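Local coordinates for protein acetylxylan esterase A (Aspergillus awamori, PDB 5X6S) that deacetylates xylans and xylo-oligosaccharides, cleaving acetyl side groups from the hetero-xylan backbone as a secreted serine esterase of carbohydrate esterase family 1, at residues A[5-10]-A[17-22]; A[33-38]-A[63-68]; A[91-96]-A[130-135]. All blocks are in the same frame, centred on the assembly; numbering follows the deposited sequence.

Contact 1 (A[5-10]-A[17-22])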
loop_
_atom_site.group_PDB
_atom_site.type_symbol
_atom_site.label_atom_id
_atom_site.label_comp_id
_atom_site.label_asym_id
_atom_site.label_seq_id
_atom_site.Cartn_x
_atom_site.Cartn_y
_atom_site.Cartn_z
ATOM N N GLN A 5 24.664 -7.077 -0.010
ATOM C CA GLN A 5 24.451 -8.520 -0.215
ATOM C C GLN A 5 23.635 -8.690 -1.487
ATOM O O GLN A 5 22.655 -7.934 -1.723
ATOM C CB GLN A 5 23.673 -9.164 0.953
ATOM C CG GLN A 5 24.267 -8.910 2.365
ATOM C CD GLN A 5 23.255 -8.244 3.395
ATOM O OE1 GLN A 5 23.044 -6.978 3.418
ATOM N NE2 GLN A 5 22.685 -9.079 4.273
ATOM N N GLN A 6 24.004 -9.689 -2.273
ATOM C CA GLN A 6 23.149 -10.143 -3.361
ATOM C C GLN A 6 22.075 -11.114 -2.866
ATOM O O GLN A 6 22.351 -11.972 -2.039
ATOM C CB GLN A 6 23.952 -10.777 -4.469
ATOM C CG GLN A 6 23.086 -11.251 -5.608
ATOM C CD GLN A 6 23.842 -11.723 -6.821
ATOM O OE1 GLN A 6 25.058 -11.883 -6.794
ATOM N NE2 GLN A 6 23.119 -11.957 -7.893
ATOM N N VAL A 7 20.850 -10.960 -3.355
ATOM C CA VAL A 7 19.748 -11.807 -3.020
ATOM C C VAL A 7 19.253 -12.454 -4.290
ATOM O O VAL A 7 18.978 -11.791 -5.288
ATOM C CB VAL A 7 18.598 -11.058 -2.298
ATOM C CG1 VAL A 7 17.419 -11.991 -2.064
ATOM C CG2 VAL A 7 19.111 -10.395 -1.006
ATOM N N THR A 8 19.120 -13.767 -4.237
ATOM C CA THR A 8 18.869 -14.556 -5.419
ATOM C C THR A 8 17.533 -15.201 -5.476
ATOM O O THR A 8 17.078 -15.574 -6.553
ATOM C CB THR A 8 19.959 -15.630 -5.607
ATOM O OG1 THR A 8 19.702 -16.285 -6.819
ATOM C CG2 THR A 8 19.963 -16.631 -4.556
ATOM N N ASP A 9 16.843 -15.364 -4.373
ATOM C CA ASP A 9 15.532 -16.061 -4.521
ATOM C C ASP A 9 14.446 -15.183 -3.934
ATOM O O ASP A 9 13.940 -15.436 -2.828
ATOM C CB ASP A 9 15.633 -17.430 -3.823
ATOM C CG ASP A 9 14.338 -18.247 -3.882
ATOM O OD1 ASP A 9 13.899 -18.586 -5.015
ATOM O OD2 ASP A 9 13.787 -18.585 -2.781
ATOM N N PHE A 10 14.086 -14.124 -4.643
ATOM C CA PHE A 10 13.202 -13.125 -4.041
ATOM C C PHE A 10 11.796 -13.176 -4.612
ATOM O O PHE A 10 11.000 -12.285 -4.335
ATOM C CB PHE A 10 13.792 -11.718 -4.197
ATOM C CG PHE A 10 14.116 -11.361 -5.610
ATOM C CD1 PHE A 10 13.133 -10.853 -6.446
ATOM C CD2 PHE A 10 15.415 -11.546 -6.119
ATOM C CE1 PHE A 10 13.420 -10.549 -7.792
ATOM C CE2 PHE A 10 15.703 -11.240 -7.461
ATOM C CZ PHE A 10 14.739 -10.698 -8.268
ATOM N N VAL A 17 16.633 -10.225 -13.508
ATOM C CA VAL A 17 17.169 -9.011 -12.908
ATOM C C VAL A 17 17.981 -9.378 -11.643
ATOM O O VAL A 17 17.538 -10.248 -10.874
ATOM C CB VAL A 17 16.011 -8.031 -12.561
ATOM C CG1 VAL A 17 16.523 -6.700 -12.082
ATOM C CG2 VAL A 17 15.091 -7.869 -13.754
ATOM N N GLY A 18 19.120 -8.717 -11.399
ATOM C CA GLY A 18 19.858 -8.923 -10.126
ATOM C C GLY A 18 19.289 -8.103 -8.972
ATOM O O GLY A 18 18.746 -7.023 -9.197
ATOM N N MET A 19 19.416 -8.593 -7.747
ATOM C CA MET A 19 18.981 -7.868 -6.587
ATOM C C MET A 19 20.129 -7.743 -5.598
ATOM O O MET A 19 20.697 -8.765 -5.200
ATOM C CB MET A 19 17.816 -8.569 -5.900
ATOM C CG MET A 19 17.405 -7.914 -4.623
ATOM S SD MET A 19 16.037 -8.728 -3.826
ATOM C CE MET A 19 15.939 -7.839 -2.277
ATOM N N TYR A 20 20.485 -6.526 -5.246
ATOM C CA TYR A 20 21.475 -6.268 -4.199
ATOM C C TYR A 20 20.867 -5.362 -3.176
ATOM O O TYR A 20 20.180 -4.394 -3.523
ATOM C CB TYR A 20 22.758 -5.649 -4.740
ATOM C CG TYR A 20 23.447 -6.507 -5.798
ATOM C CD1 TYR A 20 22.995 -6.529 -7.095
ATOM C CD2 TYR A 20 24.512 -7.312 -5.474
ATOM C CE1 TYR A 20 23.628 -7.275 -8.089
ATOM C CE2 TYR A 20 25.160 -8.079 -6.446
ATOM C CZ TYR A 20 24.702 -8.058 -7.750
ATOM O OH TYR A 20 25.275 -8.846 -8.702
ATOM N N ILE A 21 21.114 -5.638 -1.901
ATOM C CA ILE A 21 20.633 -4.764 -0.828
ATOM C C ILE A 21 21.717 -4.280 0.105
ATOM O O ILE A 21 22.678 -5.008 0.411
ATOM C CB ILE A 21 19.518 -5.410 0.015
ATOM C CG1 ILE A 21 20.004 -6.666 0.731
ATOM C CG2 ILE A 21 18.374 -5.801 -0.874
ATOM C CD1 ILE A 21 18.931 -7.187 1.718
ATOM N N TYR A 22 21.596 -3.030 0.537
ATOM C CA TYR A 22 22.421 -2.536 1.604
ATOM C C TYR A 22 21.588 -2.494 2.868
ATOM O O TYR A 22 20.628 -1.724 2.964
ATOM C CB TYR A 22 23.024 -1.164 1.331
ATOM C CG TYR A 22 23.945 -0.712 2.449
ATOM C CD1 TYR A 22 25.279 -1.119 2.499
ATOM C CD2 TYR A 22 23.499 0.113 3.455
ATOM C CE1 TYR A 22 26.124 -0.719 3.573
ATOM C CE2 TYR A 22 24.323 0.530 4.489
ATOM C CZ TYR A 22 25.653 0.106 4.540
ATOM O OH TYR A 22 26.468 0.535 5.572
HETATM O O HOH W 1 20.268 -11.324 -7.669
#

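Contact 2 (A[33-38]-A[63-68])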
loop_
_atom_site.group_PDB
_atom_site.type_symbol
_atom_site.label_atom_id
_atom_site.label_comp_id
_atom_site.label_asym_id
_atom_site.label_seq_id
_atom_site.Cartn_x
_atom_site.Cartn_y
_atom_site.Cartn_z
ATOM N N ILE A 33 12.308 1.580 3.165
ATOM C CA ILE A 33 13.046 0.998 2.021
ATOM C C ILE A 33 13.203 2.056 0.960
ATOM O O ILE A 33 12.257 2.781 0.649
ATOM C CB ILE A 33 12.330 -0.249 1.381
ATOM C CG1 ILE A 33 12.329 -1.443 2.340
ATOM C CG2 ILE A 33 12.936 -0.595 0.041
ATOM C CD1 ILE A 33 11.383 -2.552 1.948
ATOM N N VAL A 34 14.393 2.152 0.412
ATOM C CA VAL A 34 14.644 2.992 -0.769
ATOM C C VAL A 34 15.140 2.100 -1.886
ATOM O O VAL A 34 16.151 1.397 -1.718
ATOM C CB VAL A 34 15.708 4.125 -0.514
ATOM C CG1 VAL A 34 16.049 4.867 -1.819
ATOM C CG2 VAL A 34 15.206 5.116 0.509
ATOM N N VAL A 35 14.442 2.122 -3.034
ATOM C CA VAL A 35 14.848 1.391 -4.197
ATOM C C VAL A 35 15.592 2.411 -5.088
ATOM O O VAL A 35 15.000 3.445 -5.465
ATOM C CB VAL A 35 13.655 0.731 -4.974
ATOM C CG1 VAL A 35 14.126 -0.031 -6.190
ATOM C CG2 VAL A 35 12.757 -0.137 -4.104
ATOM N N ALA A 36 16.860 2.139 -5.385
ATOM C CA ALA A 36 17.733 3.048 -6.099
ATOM C C ALA A 36 18.180 2.386 -7.411
ATOM O O ALA A 36 18.903 1.356 -7.406
ATOM C CB ALA A 36 18.944 3.439 -5.228
ATOM N N ILE A 37 17.728 2.949 -8.551
ATOM C CA ILE A 37 17.784 2.262 -9.833
ATOM C C ILE A 37 18.790 2.906 -10.795
ATOM O O ILE A 37 18.678 4.112 -11.112
ATOM C CB ILE A 37 16.403 2.200 -10.505
ATOM C CG1 ILE A 37 15.328 1.695 -9.514
ATOM C CG2 ILE A 37 16.481 1.375 -11.794
ATOM C CD1 ILE A 37 13.885 1.674 -10.067
ATOM N N HIS A 38 19.778 2.108 -11.220
ATOM C CA HIS A 38 20.950 2.596 -11.878
ATOM C C HIS A 38 20.694 3.001 -13.361
ATOM O O HIS A 38 19.665 2.648 -13.942
ATOM C CB HIS A 38 22.046 1.537 -11.808
ATOM C CG HIS A 38 21.809 0.351 -12.681
ATOM N ND1 HIS A 38 22.010 0.366 -14.051
ATOM C CD2 HIS A 38 21.410 -0.903 -12.375
ATOM C CE1 HIS A 38 21.744 -0.820 -14.555
ATOM N NE2 HIS A 38 21.376 -1.622 -13.559
ATOM N N ILE A 63 16.521 0.298 4.569
ATOM C CA ILE A 63 17.264 -0.641 3.744
ATOM C C ILE A 63 17.269 -0.065 2.314
ATOM O O ILE A 63 16.266 0.492 1.886
ATOM C CB ILE A 63 16.592 -2.043 3.753
ATOM C CG1 ILE A 63 16.730 -2.641 5.169
ATOM C CG2 ILE A 63 17.181 -2.991 2.692
ATOM C CD1 ILE A 63 15.903 -3.879 5.409
ATOM N N VAL A 64 18.367 -0.205 1.604
ATOM C CA VAL A 64 18.408 0.168 0.165
ATOM C C VAL A 64 18.432 -1.026 -0.749
ATOM O O VAL A 64 19.192 -1.972 -0.498
ATOM C CB VAL A 64 19.637 1.081 -0.209
ATOM C CG1 VAL A 64 19.384 1.778 -1.582
ATOM C CG2 VAL A 64 19.948 2.084 0.886
ATOM N N ILE A 65 17.588 -1.032 -1.779
ATOM C CA ILE A 65 17.558 -2.108 -2.776
ATOM C C ILE A 65 18.102 -1.539 -4.059
ATOM O O ILE A 65 17.660 -0.480 -4.482
ATOM C CB ILE A 65 16.139 -2.664 -3.063
ATOM C CG1 ILE A 65 15.545 -3.308 -1.806
ATOM C CG2 ILE A 65 16.199 -3.659 -4.239
ATOM C CD1 ILE A 65 14.024 -3.597 -1.943
ATOM N N TYR A 66 19.072 -2.238 -4.659
ATOM C CA TYR A 66 19.721 -1.787 -5.887
ATOM C C TYR A 66 19.473 -2.847 -6.935
ATOM O O TYR A 66 20.226 -3.840 -6.998
ATOM C CB TYR A 66 21.261 -1.571 -5.663
ATOM C CG TYR A 66 21.644 -0.590 -4.579
ATOM C CD1 TYR A 66 21.751 0.796 -4.839
ATOM C CD2 TYR A 66 21.922 -1.030 -3.284
ATOM C CE1 TYR A 66 22.139 1.698 -3.859
ATOM C CE2 TYR A 66 22.303 -0.132 -2.293
ATOM C CZ TYR A 66 22.383 1.215 -2.548
ATOM O OH TYR A 66 22.739 2.056 -1.525
ATOM N N PRO A 67 18.415 -2.692 -7.763
ATOM C CA PRO A 67 18.185 -3.681 -8.826
ATOM C C PRO A 67 19.299 -3.557 -9.859
ATOM O O PRO A 67 19.911 -2.514 -9.946
ATOM C CB PRO A 67 16.836 -3.241 -9.449
ATOM C CG PRO A 67 16.172 -2.395 -8.367
ATOM C CD PRO A 67 17.376 -1.649 -7.775
ATOM N N SER A 68 19.570 -4.653 -10.586
ATOM C CA SER A 68 20.699 -4.686 -11.524
ATOM C C SER A 68 20.253 -5.242 -12.868
ATOM O O SER A 68 19.821 -6.378 -12.970
ATOM C CB SER A 68 21.824 -5.530 -10.965
ATOM O OG SER A 68 23.025 -5.041 -11.434
HETATM O O HOH W 2 20.313 0.003 -9.226
#

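Contact 3 (A[91-96]-A[130-135]). With NA (sodium ion), chain G.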
loop_
_atom_site.group_PDB
_atom_site.type_symbol
_atom_site.label_atom_id
_atom_site.label_comp_id
_atom_site.label_asym_id
_atom_site.label_seq_id
_atom_site.Cartn_x
_atom_site.Cartn_y
_atom_site.Cartn_z
ATOM N N ASN A 91 11.026 -6.605 -16.263
ATOM C CA ASN A 91 11.954 -6.091 -15.281
ATOM C C ASN A 91 11.222 -5.428 -14.119
ATOM O O ASN A 91 11.577 -5.602 -12.977
ATOM C CB ASN A 91 12.893 -5.013 -15.827
ATOM C CG ASN A 91 13.997 -5.501 -16.750
ATOM O OD1 ASN A 91 14.661 -4.702 -17.315
ATOM N ND2 ASN A 91 14.198 -6.787 -16.879
ATOM N N SER A 92 10.216 -4.646 -14.442
ATOM C CA SER A 92 9.480 -3.926 -13.406
ATOM C C SER A 92 8.830 -4.834 -12.345
ATOM O O SER A 92 8.835 -4.522 -11.122
ATOM C CB SER A 92 8.467 -2.994 -14.051
ATOM O OG SER A 92 7.633 -3.687 -14.969
ATOM N N ASN A 93 8.282 -5.952 -12.807
ATOM C CA ASN A 93 7.715 -6.997 -11.975
ATOM C C ASN A 93 8.784 -7.588 -11.026
ATOM O O ASN A 93 8.539 -7.792 -9.872
ATOM C CB ASN A 93 7.095 -8.081 -12.843
ATOM C CG ASN A 93 5.951 -8.848 -12.179
ATOM O OD1 ASN A 93 5.073 -9.331 -12.863
ATOM N ND2 ASN A 93 5.950 -8.931 -10.881
ATOM N N SER A 94 9.973 -7.825 -11.552
ATOM C CA SER A 94 11.059 -8.277 -10.747
ATOM C C SER A 94 11.385 -7.318 -9.616
ATOM O O SER A 94 11.541 -7.753 -8.474
ATOM C CB SER A 94 12.286 -8.512 -11.634
ATOM O OG SER A 94 12.073 -9.663 -12.455
ATOM N N ILE A 95 11.486 -6.021 -9.931
ATOM C CA ILE A 95 11.785 -5.014 -8.929
ATOM C C ILE A 95 10.707 -5.009 -7.838
ATOM O O ILE A 95 11.008 -4.925 -6.627
ATOM C CB ILE A 95 11.949 -3.606 -9.572
ATOM C CG1 ILE A 95 13.194 -3.596 -10.494
ATOM C CG2 ILE A 95 12.092 -2.540 -8.491
ATOM C CD1 ILE A 95 13.352 -2.281 -11.252
ATOM N N ALA A 96 9.454 -5.130 -8.244
ATOM C CA ALA A 96 8.334 -5.227 -7.311
ATOM C C ALA A 96 8.546 -6.367 -6.303
ATOM O O ALA A 96 8.356 -6.177 -5.083
ATOM C CB ALA A 96 7.057 -5.437 -8.054
ATOM N N ALA A 130 3.842 3.667 -12.154
ATOM C CA ALA A 130 2.667 3.352 -12.967
ATOM C C ALA A 130 2.248 1.889 -12.904
ATOM O O ALA A 130 1.045 1.583 -12.969
ATOM C CB ALA A 130 2.948 3.723 -14.398
ATOM N N THR A 131 3.211 0.981 -12.815
ATOM C CA THR A 131 2.910 -0.462 -12.888
ATOM C C THR A 131 2.656 -1.069 -11.496
ATOM O O THR A 131 1.823 -1.961 -11.382
ATOM C CB THR A 131 4.025 -1.267 -13.589
ATOM O OG1 THR A 131 5.305 -0.916 -13.044
ATOM C CG2 THR A 131 4.025 -1.037 -15.115
ATOM N N TYR A 132 3.397 -0.616 -10.467
ATOM C CA TYR A 132 3.232 -1.050 -9.054
ATOM C C TYR A 132 2.961 0.144 -8.102
ATOM O O TYR A 132 3.617 0.301 -7.082
ATOM C CB TYR A 132 4.414 -1.982 -8.606
ATOM C CG TYR A 132 4.526 -3.107 -9.570
ATOM C CD1 TYR A 132 3.815 -4.294 -9.371
ATOM C CD2 TYR A 132 5.251 -2.965 -10.763
ATOM C CE1 TYR A 132 3.851 -5.301 -10.304
ATOM C CE2 TYR A 132 5.297 -3.977 -11.701
ATOM C CZ TYR A 132 4.566 -5.140 -11.465
ATOM O OH TYR A 132 4.573 -6.126 -12.416
ATOM N N PRO A 133 1.966 1.019 -8.450
ATOM C CA PRO A 133 1.702 2.208 -7.599
ATOM C C PRO A 133 1.461 1.877 -6.123
ATOM O O PRO A 133 1.850 2.647 -5.250
ATOM C CB PRO A 133 0.434 2.807 -8.227
ATOM C CG PRO A 133 -0.212 1.654 -8.960
ATOM C CD PRO A 133 0.965 0.907 -9.527
ATOM N N GLU A 134 0.876 0.702 -5.863
ATOM C CA GLU A 134 0.557 0.203 -4.515
ATOM C C GLU A 134 1.751 0.040 -3.591
ATOM O O GLU A 134 1.583 0.068 -2.397
ATOM C CB GLU A 134 -0.211 -1.136 -4.584
ATOM C CG GLU A 134 0.596 -2.386 -5.042
ATOM C CD GLU A 134 0.785 -2.541 -6.548
ATOM O OE1 GLU A 134 0.359 -1.636 -7.308
ATOM O OE2 GLU A 134 1.363 -3.568 -6.996
ATOM N N LEU A 135 2.960 -0.138 -4.151
ATOM C CA LEU A 135 4.133 -0.371 -3.326
ATOM C C LEU A 135 4.813 0.907 -2.761
ATOM O O LEU A 135 5.512 0.839 -1.745
ATOM C CB LEU A 135 5.168 -1.194 -4.110
ATOM C CG LEU A 135 4.758 -2.610 -4.461
ATOM C CD1 LEU A 135 5.870 -3.269 -5.289
ATOM C CD2 LEU A 135 4.399 -3.452 -3.239
HETATM NA NA NA G . 0.305 -0.567 0.175
HETATM O O HOH W 3 5.681 -5.666 -14.728
HETATM O O HOH W 4 -1.307 -1.885 -1.014
HETATM O O HOH W 5 1.889 0.446 0.847
#

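Contact 1 (A[5-10]-A[17-22])
M19 carries its CG anti to the backbone N (chi1 175°) and stays extended to the methyl, whereas F10 holds CG in the crowded position between N and carbonyl carbon (chi1 55°); the two chains therefore slide past each other in opposite directions. The sulfur SD of M19 ends 4.2 Å from the centroid of the F10 ring, approaching obliquely, a Met-aromatic contact. V7, lying alongside M19 and pointing the same way, brings CB to 3.8 Å from M19 SD. On the other face of the sheet Q6 is fully extended, with CG anti to the backbone N, and runs beside Y20; its CG stands over one ring face toward the rim, 4.2 Å from the Y20 centroid, as a CH-pi contact.

The backbones form an antiparallel hairpin. Q5 and I21 make a hydrogen-bonded pair, with Q5 N to I21 O at 2.9 Å and I21 N to Q5 O at 2.8 Å. V7 N also donates to M19 O, but from above the carbonyl plane. Beyond it, a water accepts from Q6 NE2 and M19 N and donates to V7 O at 2.7 Å. M98 and T102 of helix 91-106 touch M19. The chemistry implies a two-sided outer hairpin: the M19 thioether turns toward helix 91-106, while the opposite face sets the Q6 methylenes against the Y20 ring, and water replaces direct bonding where the strands part.

Contact 2 (A[33-38]-A[63-68])
Side chains of the parallel strands 33-37 and 63-68 divide between two sheet faces, and their orientations differ on each. On the face of I33, V35 and I65, the I33 and I65 chains cross obliquely: I33 CG2, anti to its backbone N, meets I65 CD1 at 3.8 Å. V35 meets P67 at about a right angle, its CG1 lying 3.8 Å from P67 CG. T102 and V99 of helix 91-106 pack against this face.

On the face of V34 and V64, V64 CG1 sits over one face of the Y66 ring, offset toward the rim, and also lies 4.0 Å from A36 CB. A36 CB in turn approaches the Y66 ring obliquely, 3.9 Å from Y66 CD1. Y53 of helix 53-60 touches A36, V64 and Y66, and Y48 meets Y66 edge-to-face.

Three nearly straight backbone bonds fix the register: V34 N to I63 O, I65 N to V34 O and A36 N to I65 O, the last at 171° about the hydrogen. Past them the strands separate, and a water donates to A36 O and P67 O while accepting a weak bond from H38 N. H38 holds CG in the crowded position (chi1 72°), which turns its ring edge to P67 O, 3.3 Å from H38 CD2; the polar end of the ring is held by NE2 bonding to S69 N.

The strand axes make an angle of 26°, and helices 44-49 and 53-60 lie in the connection, a beta-alpha-beta crossover. It places strand 63-68 outside 33-37, which adjoins 113-118, the strand leading to the probable nucleophile elbow at S119; that order marks the alpha/beta-hydrolase sheet.

Contact 3 (A[91-96]-A[130-135])
A96 CB stands over one face of the Y132 ring, 3.8 Å from the centroid and 15° off the normal, a close CH-pi contact offset toward the rim. The same methyl touches L135 CD1 at 3.7 Å, so it packs against both an aromatic face and a leucine branch. At the far end of the ring the phenol crosses N93 obliquely: Y132 OH lies 3.1 Å from N93 CG, with the amide and ring planes 43° apart. This is packing, since neither amide heteroatom has the angle for a hydrogen bond to the hydroxyl. S92 O lies 3.6 Å from Y132 CE2, and S92 CB faces T131 OG1, which is bonded to V127 O of its own helix.

A water in the plane of the ring joins the segments at the phenol end. It donates to S92 OG and is hydrogen-bonded to Y132 OH at 2.6 Å. In the next shell S92 OG bonds T83 O, Y132 OH bonds N87 N and N93 OD1 bonds G89 N, so the loop preceding helix 91-106 holds the polar ends of this buried contact. The H86 ring also meets that of Y132.

Y132 is the first residue to depart from helical backbone angles after helix 120-131, and its CG anti to the carbonyl carbon (chi1 -54°) directs the ring to helix 91-106. The following 3-10 turn, 133-135, presents E134 O to a sodium ion at 2.9 Å; two waters and E134 O of the second subunit also bind it. The contact thus packs the start of helix 91-106 against the C-terminal end of helix 120-131 and the 3-10 segment after it; helix 120-131 follows S119, probably the nucleophile, on the alpha/beta-hydrolase framework.

Overall arrangement
Contacts 1 and 2 belong to one sheet, their centres 10 Å apart, because strand 18-23 lies next to strand 63-68: Y20 O and Y66 N are 2.7 Å apart and Y22 N and V64 O 2.8 Å, both probable hydrogen bonds. Contact 3 meets both through helix 91-106. I95 CG1 packs on P67 CB at 3.8 Å and I95 CG2 on V35 CG1 at 4.0 Å, while V17 CG2 lies 3.6 Å from S94 CB. Contact 2 leads toward the probable active site, with the H38 side chain about 9 Å from that of S119. Contact 3 instead reaches the sodium ion bound by E134 O of both chains of the assembly.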